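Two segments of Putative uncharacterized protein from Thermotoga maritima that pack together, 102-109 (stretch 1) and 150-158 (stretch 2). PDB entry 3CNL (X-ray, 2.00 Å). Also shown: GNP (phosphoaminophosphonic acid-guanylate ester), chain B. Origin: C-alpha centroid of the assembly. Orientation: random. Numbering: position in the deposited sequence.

Stretch 1 (102-109) VLIVGVPN
Stretch 2 150-158: DTPGILYKN

A short parallel pairing is held by backbone hydrogen bonds and extended by apolar contacts at its end, and this pair illustrates the principle. The touching parts, CA 103 to 108 and CA 151 to 157, run 55° apart end to end, with the parallel bridges confined to Val105-Gly153 and Gly106-Ile154. Val102, extended like the rest of its strand through Gly106, lies beyond reach of stretch 2. Leu103 (phi/psi -107/128, chi1 t, chi2 p) starts the contact: its CB points sideways, but its end comes nearer, placing CD1 3.8 Å from Gly153 N. At Ile104 (-87/126; m, m) the backbone takes over. One water accepts from Ile104 N and donates to Thr151 O, both at 3.0 Å, spanning the gap before direct pairing begins. Pro152 CA comes within 3.2 Å of Ile104 O in a CA-H...O contact; the same oxygen accepts from Gly153 N at 2.9 Å.

Val105 (-138/157, chi1 p) pairs with Gly153 (-86/135) in a parallel bridge, CA to CA 4.6 Å. Glycine suits this place: a CB there would lie only 3.4 Å from Val105 CG2, on the same sheet face. Gly106, nearly fully extended at 169/172, donates from N to Gly153 O at 3.2 Å and accepts at O from Leu155 N at 2.8 Å, almost linearly (173°). It bridges Ile154 (-108/124; m, t), whose CA is 3.4 Å from Gly106 O.

Beyond the strand, Val107 (-76/168, chi1 m) keeps the register, its CA 4.5 Å from that of Leu155 (-99/120, chi1 t, chi2 -97°) and 3.2 Å from Leu155 O. Val107 CG1 meets Leu155 CD1 at 4.0 Å, apolar against apolar in a buried setting. Pro108 (-56/144, C-gamma exo) sets CG 4.0 Å from Ile154 CG2 and 3.9 Å from Tyr156 CE1, the tyrosine (chi1 m, chi2 -88°) meeting it obliquely. Asn109 (84/-1) leaves the interface; its N makes a weak 2.8 Å hydrogen bond to GNP O2G. The contact buries 425 Å².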

ATOM      1  N   VAL A 102       6.888  -3.801  18.755  1.00 25.17           N
ATOM      2  CA  VAL A 102       6.418  -3.212  17.513  1.00 24.55           C
ATOM      3  C   VAL A 102       5.234  -3.977  16.906  1.00 23.69           C
ATOM      4  O   VAL A 102       5.241  -5.205  16.850  1.00 23.47           O
ATOM      5  CB  VAL A 102       7.603  -3.102  16.494  1.00 24.39           C
ATOM      6  CG1 VAL A 102       7.168  -2.456  15.185  1.00 24.08           C
ATOM      7  CG2 VAL A 102       8.796  -2.332  17.111  1.00 24.24           C
ATOM      8  N   LEU A 103       4.223  -3.230  16.467  1.00 23.54           N
ATOM      9  CA  LEU A 103       3.180  -3.762  15.585  1.00 23.08           C
ATOM     10  C   LEU A 103       3.384  -3.195  14.184  1.00 23.28           C
ATOM     11  O   LEU A 103       3.513  -1.982  13.985  1.00 22.03           O
ATOM     12  CB  LEU A 103       1.769  -3.414  16.088  1.00 23.17           C
ATOM     13  CG  LEU A 103       0.571  -3.742  15.168  1.00 23.22           C
ATOM     14  CD1 LEU A 103       0.281  -5.241  15.061  1.00 24.14           C
ATOM     15  CD2 LEU A 103      -0.713  -3.006  15.580  1.00 22.42           C
ATOM     16  N   ILE A 104       3.428  -4.095  13.213  1.00 24.01           N
ATOM     17  CA  ILE A 104       3.375  -3.718  11.805  1.00 24.30           C
ATOM     18  C   ILE A 104       1.894  -3.618  11.407  1.00 24.37           C
ATOM     19  O   ILE A 104       1.148  -4.583  11.581  1.00 24.69           O
ATOM     20  CB  ILE A 104       4.068  -4.804  10.930  1.00 24.35           C
ATOM     21  CG1 ILE A 104       5.520  -5.033  11.361  1.00 25.66           C
ATOM     22  CG2 ILE A 104       3.992  -4.464   9.413  1.00 25.16           C
ATOM     23  CD1 ILE A 104       6.377  -3.768  11.446  1.00 24.08           C
ATOM     24  N   VAL A 105       1.470  -2.479  10.852  1.00 23.74           N
ATOM     25  CA  VAL A 105       0.067  -2.302  10.466  1.00 23.14           C
ATOM     26  C   VAL A 105      -0.101  -1.605   9.094  1.00 23.10           C
ATOM     27  O   VAL A 105       0.782  -0.874   8.640  1.00 22.54           O
ATOM     28  CB  VAL A 105      -0.720  -1.510  11.544  1.00 22.94           C
ATOM     29  CG1 VAL A 105      -0.359  -0.028  11.502  1.00 22.93           C
ATOM     30  CG2 VAL A 105      -2.208  -1.664  11.326  1.00 24.05           C
ATOM     31  N   GLY A 106      -1.251  -1.815   8.452  1.00 22.45           N
ATOM     32  CA  GLY A 106      -1.528  -1.148   7.166  1.00 22.16           C
ATOM     33  C   GLY A 106      -2.756  -1.696   6.463  1.00 22.45           C
ATOM     34  O   GLY A 106      -3.333  -2.713   6.884  1.00 21.39           O
ATOM     35  N   VAL A 107      -3.157  -1.040   5.378  1.00 22.45           N
ATOM     36  CA  VAL A 107      -4.305  -1.551   4.607  1.00 22.31           C
ATOM     37  C   VAL A 107      -3.800  -2.751   3.824  1.00 22.64           C
ATOM     38  O   VAL A 107      -2.603  -2.963   3.781  1.00 22.79           O
ATOM     39  CB  VAL A 107      -4.893  -0.483   3.677  1.00 22.13           C
ATOM     40  CG1 VAL A 107      -5.360   0.744   4.490  1.00 22.20           C
ATOM     41  CG2 VAL A 107      -3.865  -0.093   2.564  1.00 22.00           C
ATOM     42  N   PRO A 108      -4.705  -3.546   3.221  1.00 23.24           N
ATOM     43  CA  PRO A 108      -4.267  -4.709   2.473  1.00 23.31           C
ATOM     44  C   PRO A 108      -3.255  -4.393   1.369  1.00 23.28           C
ATOM     45  O   PRO A 108      -3.325  -3.321   0.753  1.00 23.52           O
ATOM     46  CB  PRO A 108      -5.573  -5.226   1.857  1.00 24.25           C
ATOM     47  CG  PRO A 108      -6.650  -4.756   2.784  1.00 24.23           C
ATOM     48  CD  PRO A 108      -6.181  -3.419   3.242  1.00 23.41           C
ATOM     49  N   ASN A 109      -2.311  -5.315   1.176  1.00 22.79           N
ATOM     50  CA  ASN A 109      -1.426  -5.395  -0.002  1.00 22.84           C
ATOM     51  C   ASN A 109      -0.182  -4.522   0.005  1.00 22.09           C
ATOM     52  O   ASN A 109       0.621  -4.583  -0.935  1.00 21.13           O
ATOM     53  CB  ASN A 109      -2.211  -5.149  -1.318  1.00 22.83           C
ATOM     54  CG  ASN A 109      -1.514  -5.738  -2.513  1.00 22.88           C
ATOM     55  OD1 ASN A 109      -1.177  -6.905  -2.493  1.00 23.30           O
ATOM     56  ND2 ASN A 109      -1.263  -4.922  -3.556  1.00 22.74           N
ATOM     57  N   ASP A 150       4.708 -11.113  15.113  1.00 33.56           N
ATOM     58  CA  ASP A 150       4.962 -11.827  13.867  1.00 34.89           C
ATOM     59  C   ASP A 150       3.783 -11.792  12.885  1.00 34.60           C
ATOM     60  O   ASP A 150       3.887 -12.338  11.779  1.00 34.85           O
ATOM     61  CB  ASP A 150       5.444 -13.279  14.115  1.00 35.33           C
ATOM     62  CG  ASP A 150       4.357 -14.181  14.669  1.00 38.11           C
ATOM     63  OD1 ASP A 150       3.271 -13.697  15.080  1.00 42.06           O
ATOM     64  OD2 ASP A 150       4.592 -15.403  14.718  1.00 41.61           O
ATOM     65  N   THR A 151       2.672 -11.179  13.300  1.00 34.42           N
ATOM     66  CA  THR A 151       1.514 -10.974  12.419  1.00 34.06           C
ATOM     67  C   THR A 151       1.119  -9.498  12.329  1.00 33.36           C
ATOM     68  O   THR A 151       1.011  -8.812  13.355  1.00 33.13           O
ATOM     69  CB  THR A 151       0.280 -11.839  12.817  1.00 34.68           C
ATOM     70  OG1 THR A 151      -0.411 -11.253  13.932  1.00 36.28           O
ATOM     71  CG2 THR A 151       0.701 -13.229  13.186  1.00 34.70           C
ATOM     72  N   PRO A 152       0.875  -9.005  11.096  1.00 32.79           N
ATOM     73  CA  PRO A 152       0.500  -7.609  10.954  1.00 31.91           C
ATOM     74  C   PRO A 152      -0.965  -7.377  11.296  1.00 31.09           C
ATOM     75  O   PRO A 152      -1.774  -8.305  11.232  1.00 30.51           O
ATOM     76  CB  PRO A 152       0.747  -7.334   9.466  1.00 31.83           C
ATOM     77  CG  PRO A 152       0.520  -8.622   8.811  1.00 32.73           C
ATOM     78  CD  PRO A 152       0.934  -9.696   9.795  1.00 32.86           C
ATOM     79  N   GLY A 153      -1.294  -6.154  11.677  1.00 30.02           N
ATOM     80  CA  GLY A 153      -2.681  -5.741  11.766  1.00 30.42           C
ATOM     81  C   GLY A 153      -3.104  -5.251  10.385  1.00 31.38           C
ATOM     82  O   GLY A 153      -2.366  -4.513   9.717  1.00 30.72           O
ATOM     83  N   ILE A 154      -4.279  -5.668   9.937  1.00 32.01           N
ATOM     84  CA  ILE A 154      -4.760  -5.264   8.618  1.00 33.02           C
ATOM     85  C   ILE A 154      -5.893  -4.263   8.817  1.00 34.15           C
ATOM     86  O   ILE A 154      -6.874  -4.555   9.499  1.00 33.77           O
ATOM     87  CB  ILE A 154      -5.225  -6.482   7.797  1.00 33.13           C
ATOM     88  CG1 ILE A 154      -4.085  -7.497   7.670  1.00 33.25           C
ATOM     89  CG2 ILE A 154      -5.756  -6.051   6.423  1.00 32.88           C
ATOM     90  CD1 ILE A 154      -4.512  -8.877   7.193  1.00 35.04           C
ATOM     91  N   LEU A 155      -5.741  -3.080   8.227  1.00 34.78           N
ATOM     92  CA  LEU A 155      -6.731  -2.023   8.346  1.00 36.30           C
ATOM     93  C   LEU A 155      -7.667  -1.946   7.136  1.00 36.88           C
ATOM     94  O   LEU A 155      -7.230  -1.733   6.007  1.00 35.73           O
ATOM     95  CB  LEU A 155      -6.030  -0.679   8.563  1.00 36.51           C
ATOM     96  CG  LEU A 155      -6.805   0.536   9.091  1.00 38.26           C
ATOM     97  CD1 LEU A 155      -7.256   1.471   7.976  1.00 38.35           C
ATOM     98  CD2 LEU A 155      -7.973   0.163  10.030  1.00 38.90           C
ATOM     99  N   TYR A 156      -8.958  -2.127   7.393  1.00 38.52           N
ATOM    100  CA  TYR A 156      -9.993  -1.925   6.386  1.00 40.49           C
ATOM    101  C   TYR A 156     -10.685  -0.612   6.691  1.00 41.63           C
ATOM    102  O   TYR A 156     -11.308  -0.463   7.739  1.00 42.94           O
ATOM    103  CB  TYR A 156     -10.995  -3.080   6.394  1.00 40.94           C
ATOM    104  CG  TYR A 156     -10.336  -4.435   6.326  1.00 42.20           C
ATOM    105  CD1 TYR A 156     -10.036  -5.029   5.101  1.00 41.36           C
ATOM    106  CD2 TYR A 156     -10.003  -5.121   7.489  1.00 42.32           C
ATOM    107  CE1 TYR A 156      -9.426  -6.279   5.040  1.00 42.28           C
ATOM    108  CE2 TYR A 156      -9.395  -6.370   7.438  1.00 42.70           C
ATOM    109  CZ  TYR A 156      -9.104  -6.938   6.213  1.00 42.58           C
ATOM    110  OH  TYR A 156      -8.494  -8.178   6.180  1.00 41.94           O
ATOM    111  N   LYS A 157     -10.565   0.360   5.795  1.00 42.41           N
ATOM    112  CA  LYS A 157     -11.097   1.679   6.092  1.00 42.71           C
ATOM    113  C   LYS A 157     -12.314   2.078   5.261  1.00 43.49           C
ATOM    114  O   LYS A 157     -12.635   1.428   4.270  1.00 43.40           O
ATOM    115  CB  LYS A 157      -9.991   2.740   6.059  1.00 42.87           C
ATOM    116  CG  LYS A 157      -9.472   3.152   4.710  1.00 41.78           C
ATOM    117  CD  LYS A 157      -8.141   3.867   4.916  1.00 39.81           C
ATOM    118  CE  LYS A 157      -7.916   4.896   3.855  1.00 38.84           C
ATOM    119  NZ  LYS A 157      -6.630   5.601   4.051  1.00 35.08           N
ATOM    120  N   ASN A 158     -12.983   3.145   5.702  1.00 44.41           N
ATOM    121  CA  ASN A 158     -14.219   3.642   5.092  1.00 45.54           C
ATOM    122  C   ASN A 158     -13.946   4.349   3.772  1.00 45.49           C
ATOM    123  O   ASN A 158     -13.215   5.343   3.728  1.00 45.89           O
ATOM    124  CB  ASN A 158     -14.956   4.576   6.073  1.00 45.95           C
ATOM    125  CG  ASN A 158     -15.898   5.567   5.379  1.00 47.66           C
ATOM    126  OD1 ASN A 158     -16.970   5.201   4.867  1.00 50.43           O
ATOM    127  ND2 ASN A 158     -15.508   6.840   5.382  1.00 50.21           N
TER
HETATM  128  PG  GNP B 501      -2.204  -8.308   2.941  1.00 38.27           P
HETATM  129  O1G GNP B 501      -2.357  -7.649   4.293  1.00 36.49           O
HETATM  130  O2G GNP B 501      -3.249  -7.834   1.948  1.00 40.18           O
HETATM  131  O3G GNP B 501      -2.157  -9.817   3.145  1.00 37.74           O
HETATM  132  N3B GNP B 501      -0.840  -8.092   2.164  1.00 32.88           N
HETATM  133  PB  GNP B 501       0.538  -7.565   2.723  1.00 30.22           P
HETATM  134  O1B GNP B 501       0.392  -6.158   3.202  1.00 23.61           O
HETATM  135  O2B GNP B 501       1.040  -8.550   3.727  1.00 28.79           O
HETATM  136  O3A GNP B 501       1.478  -7.565   1.502  1.00 26.57           O
HETATM  137  PA  GNP B 501       2.443  -8.670   0.972  1.00 27.21           P
HETATM  138  O1A GNP B 501       3.737  -8.611   1.672  1.00 24.68           O
HETATM  139  O2A GNP B 501       1.797  -9.990   0.892  1.00 27.42           O
HETATM  140  O5' GNP B 501       2.751  -8.183  -0.475  1.00 26.29           O
HETATM  141  C5' GNP B 501       1.720  -7.941  -1.444  1.00 26.42           C
HETATM  142  C4' GNP B 501       2.358  -7.967  -2.828  1.00 27.52           C
HETATM  143  O4' GNP B 501       3.306  -6.873  -2.998  1.00 26.59           O
HETATM  144  C3' GNP B 501       3.156  -9.211  -3.178  1.00 28.88           C
HETATM  145  O3' GNP B 501       2.972  -9.482  -4.560  1.00 31.11           O
HETATM  146  C2' GNP B 501       4.588  -8.772  -2.914  1.00 27.88           C
HETATM  147  O2' GNP B 501       5.491  -9.543  -3.671  1.00 29.64           O
HETATM  148  C1' GNP B 501       4.573  -7.330  -3.409  1.00 25.30           C
HETATM  149  N9  GNP B 501       5.533  -6.444  -2.757  1.00 24.60           N
HETATM  150  C8  GNP B 501       5.749  -6.331  -1.398  1.00 24.13           C
HETATM  151  N7  GNP B 501       6.652  -5.427  -1.101  1.00 26.19           N
HETATM  152  C5  GNP B 501       7.058  -4.926  -2.357  1.00 24.81           C
HETATM  153  C6  GNP B 501       8.006  -3.925  -2.704  1.00 25.13           C
HETATM  154  O6  GNP B 501       8.729  -3.251  -1.949  1.00 22.83           O
HETATM  155  N1  GNP B 501       8.085  -3.722  -4.094  1.00 24.53           N
HETATM  156  C2  GNP B 501       7.336  -4.408  -5.038  1.00 25.12           C
HETATM  157  N2  GNP B 501       7.537  -4.094  -6.335  1.00 26.03           N
HETATM  158  N3  GNP B 501       6.442  -5.332  -4.731  1.00 23.51           N
HETATM  159  C4  GNP B 501       6.364  -5.543  -3.380  1.00 24.38           C
HETATM  160  O   HOH W   1       3.430  -7.057  13.474  1.00 23.23           O